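Local coordinates for protein homocitrate synthase (Sulfolobus acidocaldarius, PDB 6KTQ) that catalyses the condensation of acetyl-CoA with 2-oxoglutarate to homocitrate, the first step of lysine biosynthesis by the alpha-aminoadipate pathway, at residues A104-V109 and I124-G129; L203-T208 and A235-L240; V315-V320 and V347-T352. All coordinates share one frame; numbering follows the deposited sequence.

Contact 1 (A104-V109 and I124-G129); sequences AHSRAV and IAIFYG. With COA (coenzyme A), chain E.
The carbonyl oxygen of S106 is met from several directions by the strand beside it: F127 N donates a hydrogen bond of 3.1 Å, I126 CA adds a CA-H...O contact, and F127 CD1 lies 3.0 Å from the same S106 O. This pairing continues a parallel register in which A125 N is bonded to A104 O at 2.8 Å, while S106 N reaches A125 O only weakly. F127 holds CG between its backbone N and carbonyl carbon (chi1 59°), which raises the ring beside R107 and H105. R107 CA makes a CH-pi contact over one face, and coenzyme A C2P lies over the opposite one. The H105 imidazole forms an offset stack with the F127 ring, centroids 4.6 Å apart and planes at 23°, while H105 NE2 is hydrogen-bonded to the bound 2-oxoglutarate. An alanine in place of F127 is likely to deprive the H105 imidazole of its stacking partner and to open a gap between R107 and the pantetheine arm. Backbone atoms of both segments read the adenine: coenzyme A N6A donates to F127 O at 2.8 Å, and A108 N donates to coenzyme A N1A at 3.1 Å. The two strands belong to the beta-alpha-beta unit built round helix 110-118 in the TIM barrel of this enzyme family; I126 packs on I113 of that helix and on A157 of helix 143-159, and strand 163-169 continues the sheet beyond 123-129.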
# COMPACT_ATOMS: atom_id res chain seq x y z
N ALA A 104 25.29 -19.17 -3.19
CA ALA A 104 25.72 -20.11 -4.22
C ALA A 104 24.50 -20.65 -4.94
O ALA A 104 23.48 -21.02 -4.33
CB ALA A 104 26.51 -21.25 -3.61
N HIS A 105 24.62 -20.73 -6.25
CA HIS A 105 23.56 -21.19 -7.10
C HIS A 105 23.61 -22.71 -7.17
O HIS A 105 24.68 -23.32 -6.99
CB HIS A 105 23.75 -20.57 -8.48
CG HIS A 105 22.50 -20.02 -9.10
ND1 HIS A 105 22.22 -20.16 -10.44
CD2 HIS A 105 21.48 -19.32 -8.57
CE1 HIS A 105 21.07 -19.58 -10.70
NE2 HIS A 105 20.59 -19.07 -9.58
N SER A 106 22.46 -23.33 -7.47
CA SER A 106 22.36 -24.78 -7.53
C SER A 106 21.18 -25.26 -8.37
O SER A 106 20.08 -24.71 -8.30
CB SER A 106 22.19 -25.31 -6.11
OG SER A 106 22.24 -26.72 -6.03
N ARG A 107 21.39 -26.30 -9.19
CA ARG A 107 20.27 -27.00 -9.80
C ARG A 107 19.58 -27.78 -8.70
O ARG A 107 20.10 -27.90 -7.59
CB ARG A 107 20.73 -27.94 -10.92
CG ARG A 107 21.14 -27.20 -12.17
CD ARG A 107 21.60 -28.16 -13.24
NE ARG A 107 22.76 -28.88 -12.76
CZ ARG A 107 23.30 -29.93 -13.37
NH1 ARG A 107 22.78 -30.39 -14.52
NH2 ARG A 107 24.36 -30.50 -12.84
N ALA A 108 18.42 -28.31 -9.02
CA ALA A 108 17.76 -29.23 -8.12
C ALA A 108 18.37 -30.60 -8.36
O ALA A 108 17.74 -31.48 -8.90
CB ALA A 108 16.27 -29.25 -8.37
N VAL A 109 19.63 -30.77 -7.97
CA VAL A 109 20.30 -32.06 -8.09
C VAL A 109 21.23 -32.16 -6.89
O VAL A 109 21.90 -31.19 -6.54
CB VAL A 109 21.07 -32.28 -9.44
CG1 VAL A 109 20.28 -31.80 -10.64
CG2 VAL A 109 22.44 -31.63 -9.44
N ILE A 124 22.04 -21.14 -0.23
CA ILE A 124 22.02 -21.94 -1.46
C ILE A 124 20.73 -21.60 -2.19
O ILE A 124 19.66 -21.67 -1.63
CB ILE A 124 22.11 -23.47 -1.15
CG1 ILE A 124 23.52 -23.82 -0.61
CG2 ILE A 124 21.80 -24.30 -2.39
CD1 ILE A 124 23.70 -25.26 -0.15
N ALA A 125 20.86 -21.17 -3.45
CA ALA A 125 19.71 -20.82 -4.29
C ALA A 125 19.45 -21.89 -5.29
O ALA A 125 20.20 -22.04 -6.27
CB ALA A 125 19.96 -19.50 -5.00
N ILE A 126 18.40 -22.67 -5.06
CA ILE A 126 18.03 -23.74 -5.96
C ILE A 126 17.02 -23.20 -6.94
O ILE A 126 16.01 -22.61 -6.53
CB ILE A 126 17.42 -24.95 -5.23
CG1 ILE A 126 18.45 -25.59 -4.30
CG2 ILE A 126 16.92 -25.95 -6.25
CD1 ILE A 126 17.85 -26.60 -3.34
N PHE A 127 17.31 -23.39 -8.22
CA PHE A 127 16.41 -22.93 -9.27
C PHE A 127 15.72 -24.07 -9.97
O PHE A 127 16.26 -25.16 -10.06
CB PHE A 127 17.16 -22.02 -10.28
CG PHE A 127 18.34 -22.68 -10.96
CD1 PHE A 127 19.61 -22.62 -10.39
CD2 PHE A 127 18.17 -23.30 -12.19
CE1 PHE A 127 20.69 -23.20 -11.02
CE2 PHE A 127 19.24 -23.88 -12.83
CZ PHE A 127 20.50 -23.84 -12.25
N TYR A 128 14.50 -23.82 -10.44
CA TYR A 128 13.79 -24.76 -11.29
C TYR A 128 12.78 -24.00 -12.11
O TYR A 128 12.19 -23.02 -11.63
CB TYR A 128 13.08 -25.84 -10.45
CG TYR A 128 12.90 -27.19 -11.11
CD1 TYR A 128 13.88 -28.18 -11.02
CD2 TYR A 128 11.72 -27.50 -11.80
CE1 TYR A 128 13.70 -29.44 -11.63
CE2 TYR A 128 11.53 -28.74 -12.41
CZ TYR A 128 12.52 -29.70 -12.32
OH TYR A 128 12.32 -30.91 -12.94
N GLY A 129 12.54 -24.48 -13.31
CA GLY A 129 11.67 -23.82 -14.26
C GLY A 129 10.27 -24.31 -14.03
O GLY A 129 10.02 -25.50 -14.15
N1A COA E . 17.42 -28.81 -11.88
C2A COA E . 17.80 -30.05 -12.32
N3A COA E . 18.21 -30.31 -13.59
C4A COA E . 18.24 -29.33 -14.52
C5A COA E . 17.86 -27.97 -14.13
C6A COA E . 17.42 -27.76 -12.73
N6A COA E . 17.05 -26.53 -12.34
N7A COA E . 18.00 -27.20 -15.22
C8A COA E . 18.43 -28.00 -16.24
N9A COA E . 18.56 -29.26 -15.81
C1B COA E . 19.10 -30.40 -16.56
C2B COA E . 18.44 -30.70 -17.88
O2B COA E . 17.24 -31.44 -17.75
C3B COA E . 19.55 -31.51 -18.52
O3B COA E . 19.72 -32.79 -17.96
P3B COA E . 20.10 -34.02 -18.92
O7A COA E . 19.57 -35.15 -18.11
O8A COA E . 21.61 -33.91 -19.01
O9A COA E . 19.39 -33.78 -20.21
C4B COA E . 20.78 -30.72 -18.18
O4B COA E . 20.47 -30.10 -16.91
C5B COA E . 20.90 -29.89 -19.46
O5B COA E . 22.06 -29.18 -19.61
P1A COA E . 23.49 -29.59 -20.20
O1A COA E . 23.97 -28.19 -20.05
O2A COA E . 23.51 -30.25 -21.55
O3A COA E . 24.00 -30.59 -19.04
P2A COA E . 25.48 -30.87 -18.58
O4A COA E . 26.34 -31.15 -19.78
O5A COA E . 25.40 -31.83 -17.43
O6A COA E . 25.97 -29.51 -17.90
CBP COA E . 25.96 -27.67 -16.33
CCP COA E . 25.27 -28.97 -16.77
CDP COA E . 25.23 -27.03 -15.14
CEP COA E . 27.40 -28.00 -15.90
CAP COA E . 26.00 -26.75 -17.56
OAP COA E . 24.72 -26.60 -18.18
C9P COA E . 26.51 -25.39 -17.19
O9P COA E . 27.67 -25.27 -16.88
N8P COA E . 25.60 -24.41 -17.21
C7P COA E . 25.89 -23.03 -16.89
C6P COA E . 25.06 -22.57 -15.68
C5P COA E . 23.60 -22.53 -16.06
O5P COA E . 23.19 -23.16 -17.05
N4P COA E . 22.79 -21.82 -15.26
C3P COA E . 21.35 -21.80 -15.50
C2P COA E . 20.58 -20.74 -14.73
S1P COA E . 18.83 -21.10 -15.03

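Contact 2 (L203-T208 and A235-L240); sequences LYPSRT and AVANVL
P205 and A237 make the apolar part of this junction, with P205 CG resting 3.7 Å from A237 CB. Next to them the CA atoms of P205 and N238 come within 4.7 Å, a separation that leaves little between the start of one helix and the side of the other. N238 packs as well: its CG lies 3.6 Å from L203 CB, while T208 CG2 stands 3.4 Å from the main-chain N238 O. The side chains of T208 and N238 cross at about a right angle.

Polar groups gather round the same amide. With CG beside its own backbone N (chi1 -77°), N238 extends its side chain among L203 O, P205 N and T208 OG1. T208 OG1 also bonds weakly back to Y204 O, the carbonyl of the N-cap residue, which takes a firmer bond of 2.9 Å from T208 N in the first helical turn.

Helices 205-218 and 235-244 follow barrel strands 193-198 and 223-228 and lie next to each other in the outer layer. Beneath them L203 and V239 both reach I226 of strand 223-228, while V236, V239 and L240 pack on helix 266-277.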
# COMPACT_ATOMS: atom_id res chain seq x y z
N LEU A 203 7.45 -8.94 -17.78
CA LEU A 203 6.60 -8.31 -16.77
C LEU A 203 6.25 -6.88 -17.21
O LEU A 203 7.09 -6.17 -17.75
CB LEU A 203 7.36 -8.23 -15.46
CG LEU A 203 6.91 -8.94 -14.19
CD1 LEU A 203 5.76 -9.94 -14.28
CD2 LEU A 203 8.11 -9.40 -13.40
N TYR A 204 5.00 -6.48 -16.96
CA TYR A 204 4.59 -5.08 -17.10
C TYR A 204 4.56 -4.48 -15.70
O TYR A 204 3.93 -5.04 -14.80
CB TYR A 204 3.21 -4.97 -17.78
CG TYR A 204 2.90 -3.55 -18.13
CD1 TYR A 204 3.42 -2.97 -19.28
CD2 TYR A 204 2.13 -2.75 -17.28
CE1 TYR A 204 3.20 -1.62 -19.58
CE2 TYR A 204 1.88 -1.42 -17.57
CZ TYR A 204 2.41 -0.86 -18.74
OH TYR A 204 2.17 0.47 -19.06
N PRO A 205 5.22 -3.34 -15.49
CA PRO A 205 5.42 -2.80 -14.14
C PRO A 205 4.19 -2.74 -13.22
O PRO A 205 4.29 -3.15 -12.07
CB PRO A 205 5.95 -1.39 -14.42
CG PRO A 205 6.79 -1.60 -15.65
CD PRO A 205 5.96 -2.54 -16.50
N SER A 206 3.07 -2.22 -13.68
CA SER A 206 1.89 -2.13 -12.79
C SER A 206 1.47 -3.53 -12.38
O SER A 206 1.08 -3.76 -11.23
CB SER A 206 0.72 -1.35 -13.41
OG SER A 206 0.20 -2.04 -14.52
N ARG A 207 1.62 -4.48 -13.28
CA ARG A 207 1.30 -5.86 -12.96
C ARG A 207 2.31 -6.49 -12.02
O ARG A 207 1.92 -7.26 -11.15
CB ARG A 207 1.08 -6.69 -14.21
CG ARG A 207 -0.02 -6.09 -15.03
CD ARG A 207 -0.49 -7.01 -16.13
NE ARG A 207 -1.74 -6.50 -16.70
CZ ARG A 207 -2.23 -6.87 -17.89
NH1 ARG A 207 -1.60 -7.77 -18.64
NH2 ARG A 207 -3.36 -6.33 -18.32
N THR A 208 3.58 -6.13 -12.14
CA THR A 208 4.58 -6.56 -11.17
C THR A 208 4.20 -6.16 -9.73
O THR A 208 4.33 -6.95 -8.80
CB THR A 208 5.96 -5.98 -11.54
OG1 THR A 208 6.28 -6.36 -12.89
CG2 THR A 208 7.01 -6.47 -10.60
N ALA A 235 13.37 -3.64 -17.11
CA ALA A 235 13.91 -4.24 -15.89
C ALA A 235 13.89 -3.30 -14.69
O ALA A 235 13.45 -3.68 -13.61
CB ALA A 235 15.34 -4.77 -16.13
N VAL A 236 14.37 -2.06 -14.87
CA VAL A 236 14.42 -1.11 -13.75
C VAL A 236 13.01 -0.81 -13.21
O VAL A 236 12.77 -0.80 -12.01
CB VAL A 236 15.11 0.22 -14.13
CG1 VAL A 236 15.02 1.23 -12.98
CG2 VAL A 236 16.57 -0.05 -14.48
N ALA A 237 12.10 -0.55 -14.12
CA ALA A 237 10.75 -0.20 -13.72
C ALA A 237 10.10 -1.39 -13.01
O ALA A 237 9.32 -1.21 -12.09
CB ALA A 237 9.95 0.18 -14.94
N ASN A 238 10.41 -2.61 -13.45
CA ASN A 238 9.87 -3.80 -12.83
C ASN A 238 10.41 -4.04 -11.42
O ASN A 238 9.65 -4.41 -10.47
CB ASN A 238 10.05 -5.03 -13.73
CG ASN A 238 9.08 -5.08 -14.87
OD1 ASN A 238 9.43 -5.48 -15.99
ND2 ASN A 238 7.83 -4.78 -14.58
N VAL A 239 11.69 -3.79 -11.21
CA VAL A 239 12.22 -4.01 -9.87
C VAL A 239 11.69 -2.97 -8.87
O VAL A 239 11.42 -3.34 -7.69
CB VAL A 239 13.77 -4.14 -9.81
CG1 VAL A 239 14.26 -5.21 -10.79
CG2 VAL A 239 14.49 -2.84 -10.03
N LEU A 240 11.49 -1.72 -9.31
CA LEU A 240 10.94 -0.71 -8.41
C LEU A 240 9.49 -1.11 -8.12
O LEU A 240 9.05 -1.05 -6.99
CB LEU A 240 11.00 0.70 -8.98
CG LEU A 240 12.32 1.42 -9.29
CD1 LEU A 240 12.23 2.92 -8.97
CD2 LEU A 240 13.55 0.82 -8.61

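Contact 3 (V315-V320 and V347-T352); sequences VHKAGV and VIDKYT
K317 and D349 form a salt bridge, the ammonium NZ lying 2.6 Å from D349 OD2 and meeting it on the syn lone pair, the side of the other carboxylate oxygen. The lysine chain starts out extended, CG opposite the backbone N (chi1 178°), and bends at chi3 on its way to the carboxylate. Its methylene groups are used as well: K317 CB lies 3.7 Å from V347 CG2, and K317 CE approaches Y351 CB at 3.8 Å. Next to this, V315 CG1 touches V347 CG1 at 3.9 Å, the two valine side chains crossing nearly at right angles.

The carboxylate is fixed from within its own loop. D349 OD1 accepts from Y351 N, two residues on, at 2.9 Å, an Asx turn in which the N-H comes from above the carboxylate plane; it coincides with a type I beta turn from D349 to T352, closed by T352 N on D349 O. Both segments belong to the post-HMGL region of homocitrate synthase, where strands 315-316 and 345-346 form a short parallel sheet. V347 N extends that pairing just past the strand end, bonding to H316 O at 2.9 Å. Farther along, G319 N at the start of helix 319-327 donates to Y351 O at 2.9 Å, and the lack of a side chain on G319 lets its CA come close to T352 C.

Two waters fill in between the backbones. One joins K317 O, V347 O and T352 OG1; the other links K317 O to D349 N. Farther out, H316 NE2 is bonded to E333, and K381 NZ of helix 370-381 donates to K350 O. I348, turned from segment 315-320, packs on I380, R360 and Y389.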
# COMPACT_ATOMS: atom_id res chain seq x y z
N VAL A 315 26.23 15.66 -19.09
CA VAL A 315 26.78 16.52 -20.14
C VAL A 315 25.63 17.15 -20.92
O VAL A 315 24.80 16.46 -21.53
CB VAL A 315 27.68 15.73 -21.09
CG1 VAL A 315 28.18 16.63 -22.22
CG2 VAL A 315 28.85 15.07 -20.35
N HIS A 316 25.57 18.47 -20.91
CA HIS A 316 24.57 19.22 -21.66
C HIS A 316 25.16 19.72 -22.99
O HIS A 316 26.35 19.99 -23.08
CB HIS A 316 24.14 20.38 -20.81
CG HIS A 316 23.73 19.97 -19.42
ND1 HIS A 316 22.51 19.40 -19.16
CD2 HIS A 316 24.40 19.99 -18.25
CE1 HIS A 316 22.43 19.12 -17.87
NE2 HIS A 316 23.56 19.48 -17.30
N LYS A 317 24.32 19.91 -23.99
CA LYS A 317 24.74 20.35 -25.32
C LYS A 317 23.97 21.57 -25.86
O LYS A 317 24.58 22.60 -26.25
CB LYS A 317 24.62 19.19 -26.30
CG LYS A 317 25.01 19.56 -27.72
CD LYS A 317 25.16 18.34 -28.61
CE LYS A 317 24.59 18.61 -29.98
NZ LYS A 317 25.02 17.59 -30.96
N ALA A 318 22.64 21.47 -25.94
CA ALA A 318 21.87 22.52 -26.58
C ALA A 318 22.06 23.85 -25.88
O ALA A 318 22.05 23.92 -24.64
CB ALA A 318 20.39 22.18 -26.68
N GLY A 319 22.20 24.90 -26.68
CA GLY A 319 22.46 26.23 -26.13
C GLY A 319 21.46 26.62 -25.07
O GLY A 319 21.84 27.16 -24.03
N VAL A 320 20.19 26.34 -25.35
CA VAL A 320 19.12 26.67 -24.42
C VAL A 320 19.31 25.95 -23.10
O VAL A 320 19.12 26.52 -22.04
CB VAL A 320 17.75 26.38 -25.06
CG1 VAL A 320 16.62 26.30 -24.04
CG2 VAL A 320 17.45 27.45 -26.11
N VAL A 347 29.15 20.46 -23.88
CA VAL A 347 29.91 20.38 -25.13
C VAL A 347 29.49 21.55 -26.02
O VAL A 347 28.44 22.12 -25.80
CB VAL A 347 29.71 19.04 -25.89
CG1 VAL A 347 30.39 17.90 -25.16
CG2 VAL A 347 28.24 18.73 -26.12
N ILE A 348 30.31 21.86 -27.03
CA ILE A 348 30.02 22.94 -27.97
C ILE A 348 30.13 22.44 -29.39
O ILE A 348 31.16 21.92 -29.80
CB ILE A 348 30.95 24.15 -27.74
CG1 ILE A 348 30.59 24.81 -26.42
CG2 ILE A 348 30.83 25.17 -28.88
CD1 ILE A 348 31.59 25.83 -25.98
N ASP A 349 29.04 22.58 -30.14
CA ASP A 349 28.98 22.27 -31.56
C ASP A 349 27.94 23.19 -32.18
O ASP A 349 27.59 24.19 -31.56
CB ASP A 349 28.72 20.77 -31.79
CG ASP A 349 27.35 20.30 -31.32
OD1 ASP A 349 26.45 21.14 -30.99
OD2 ASP A 349 27.18 19.04 -31.32
N LYS A 350 27.42 22.88 -33.37
CA LYS A 350 26.49 23.81 -34.02
C LYS A 350 25.19 24.05 -33.23
O LYS A 350 24.40 24.95 -33.59
CB LYS A 350 26.16 23.35 -35.44
CG LYS A 350 25.32 22.09 -35.49
CD LYS A 350 25.31 21.45 -36.86
CE LYS A 350 24.41 20.22 -36.84
NZ LYS A 350 24.35 19.52 -38.15
N TYR A 351 24.96 23.28 -32.17
CA TYR A 351 23.76 23.43 -31.34
C TYR A 351 23.95 24.43 -30.23
O TYR A 351 23.03 24.69 -29.47
CB TYR A 351 23.32 22.06 -30.76
CG TYR A 351 22.40 21.35 -31.69
CD1 TYR A 351 22.90 20.59 -32.74
CD2 TYR A 351 21.03 21.48 -31.58
CE1 TYR A 351 22.05 19.98 -33.66
CE2 TYR A 351 20.17 20.86 -32.47
CZ TYR A 351 20.68 20.12 -33.52
OH TYR A 351 19.83 19.50 -34.42
N THR A 352 25.12 25.06 -30.14
CA THR A 352 25.41 25.90 -28.98
C THR A 352 24.76 27.27 -29.14
O THR A 352 24.08 27.57 -30.15
CB THR A 352 26.92 26.06 -28.76
OG1 THR A 352 27.18 26.55 -27.45
CG2 THR A 352 27.52 27.00 -29.78
O HOH W 1 26.75 24.28 -25.93
O HOH W 2 26.39 22.64 -28.68

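How the contacts relate
Contacts 1 and 2 both belong to the catalytic barrel, their centres 24 Å apart and their nearest atoms about 14 Å apart. Contact 1 lies at the reaction site: the H105 side chain is about 3 Å from the bound 2-oxoglutarate and about 7 Å from the zinc ion, and both of its segments touch coenzyme A. Contact 2 is a layer farther out, the L203 side chain being about 10 Å from the bound 2-oxoglutarate. Contact 3 is in the post-HMGL region, away from the annotated sites; its centre lies 34 Å from that of contact 2 and 51 Å from that of contact 1, on the opposite side of the chain's centre from the latter.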